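Local atomic coordinates of ubiquitin-conjugating enzyme E2 U (PDB entry 1YRV), a protein that catalyses the covalent attachment of ubiquitin to other proteins as an E2 enzyme, taking ubiquitin from E1 onto a cysteine of its own. Residues 108-111 / 116-119. Residues are numbered along the deposited sequence; the frame is centred on the assembly and turned at random.
Sequences CIDF and EKWN
K117 and W118 fold back on D110 and F111 in the active-site region of the ubiquitin-conjugating (UBC) core, where a short helix, 110-113, follows C108, the cysteine predicted to carry the ubiquitin thioester. The second segment begins its contact at K117, whose CA lies 4.4 Å from that of F111. Its methylene groups do the touching: CB of K117 rests 3.6 Å from D110 O, and CG of K117 reaches the CB of D110 at 3.8 Å. A long aliphatic chain suits this place because it can cover the helix backbone and still deliver its ammonium group to the exposed side. The chain bends at chi2 (56°) and again at chi4, which leaves NZ of K117 5.2 Å from OD1 of D110, too far for a salt bridge, though the opposite charges may attract weakly. W118 comes next and sets the edge of its indole against F111. With CG anti to the backbone N (chi1 175°), the six-membered part of the indole brings CE3 of W118 to 3.3 Å from F111 O, which lies near the indole plane, and the two aromatic side chains meet edge to edge at a slant. Two large aromatic rings fit here because Y122 joins them, stacking on F111 and meeting W118 at a small interplanar angle, while A130, L131 and M134 of helix 124-135 cover F111. The one polar atom of the indole, NE1, is hydrogen-bonded to N83 O. Where the rings themselves touch, CD1 of F111 lies 4.1 Å from CZ3 of W118.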
# COMPACT_ATOMS: atom_id res chain seq x y z
N CYS A 108 4.36 -2.32 -7.63
CA CYS A 108 5.57 -1.65 -8.07
C CYS A 108 5.45 -0.17 -7.76
O CYS A 108 4.82 0.59 -8.50
CB CYS A 108 5.77 -1.80 -9.56
SG CYS A 108 5.91 -3.50 -10.11
N ILE A 109 6.07 0.22 -6.65
CA ILE A 109 6.03 1.59 -6.20
C ILE A 109 7.46 2.02 -6.04
O ILE A 109 8.22 1.38 -5.32
CB ILE A 109 5.36 1.70 -4.83
CG1 ILE A 109 3.93 1.17 -4.90
CG2 ILE A 109 5.41 3.14 -4.34
CD1 ILE A 109 3.08 1.85 -5.95
N ASP A 110 7.83 3.12 -6.66
CA ASP A 110 9.21 3.59 -6.54
C ASP A 110 9.82 3.71 -5.14
O ASP A 110 10.86 3.10 -4.87
CB ASP A 110 9.36 4.93 -7.25
CG ASP A 110 9.42 4.76 -8.72
OD1 ASP A 110 10.25 5.46 -9.37
OD2 ASP A 110 8.64 3.90 -9.22
N PHE A 111 9.19 4.51 -4.29
CA PHE A 111 9.70 4.72 -2.95
C PHE A 111 9.72 3.47 -2.12
O PHE A 111 10.21 3.46 -0.99
CB PHE A 111 8.91 5.81 -2.23
CG PHE A 111 7.55 5.39 -1.76
CD1 PHE A 111 7.39 4.72 -0.55
CD2 PHE A 111 6.43 5.71 -2.49
CE1 PHE A 111 6.10 4.37 -0.06
CE2 PHE A 111 5.13 5.38 -2.04
CZ PHE A 111 4.97 4.71 -0.82
N GLU A 116 16.90 4.80 -3.64
CA GLU A 116 17.12 6.21 -3.81
C GLU A 116 15.84 7.00 -3.68
O GLU A 116 15.88 8.21 -3.48
CB GLU A 116 17.74 6.48 -5.18
CG GLU A 116 18.97 5.64 -5.49
CD GLU A 116 19.75 6.20 -6.68
OE1 GLU A 116 20.15 7.39 -6.62
OE2 GLU A 116 19.96 5.47 -7.68
N LYS A 117 14.71 6.31 -3.78
CA LYS A 117 13.40 6.94 -3.69
C LYS A 117 12.83 6.93 -2.28
O LYS A 117 11.96 7.71 -1.97
CB LYS A 117 12.41 6.29 -4.67
CG LYS A 117 12.26 7.03 -6.00
CD LYS A 117 13.58 7.22 -6.71
CE LYS A 117 13.45 8.13 -7.96
NZ LYS A 117 13.01 9.55 -7.63
N TRP A 118 13.33 6.05 -1.42
CA TRP A 118 12.83 6.04 -0.06
C TRP A 118 13.18 7.36 0.62
O TRP A 118 14.14 8.03 0.25
CB TRP A 118 13.45 4.88 0.72
CG TRP A 118 13.08 4.90 2.16
CD1 TRP A 118 13.93 5.03 3.23
CD2 TRP A 118 11.76 4.76 2.70
NE1 TRP A 118 13.21 4.99 4.40
CE2 TRP A 118 11.88 4.82 4.11
CE3 TRP A 118 10.49 4.60 2.13
CZ2 TRP A 118 10.79 4.71 4.96
CZ3 TRP A 118 9.39 4.49 2.98
CH2 TRP A 118 9.55 4.55 4.38
N ASN A 119 12.38 7.75 1.60
CA ASN A 119 12.65 9.00 2.30
C ASN A 119 12.22 8.79 3.75
O ASN A 119 11.13 8.28 4.01
CB ASN A 119 11.85 10.13 1.66
CG ASN A 119 12.30 11.50 2.13
OD1 ASN A 119 12.24 11.82 3.31
ND2 ASN A 119 12.75 12.30 1.19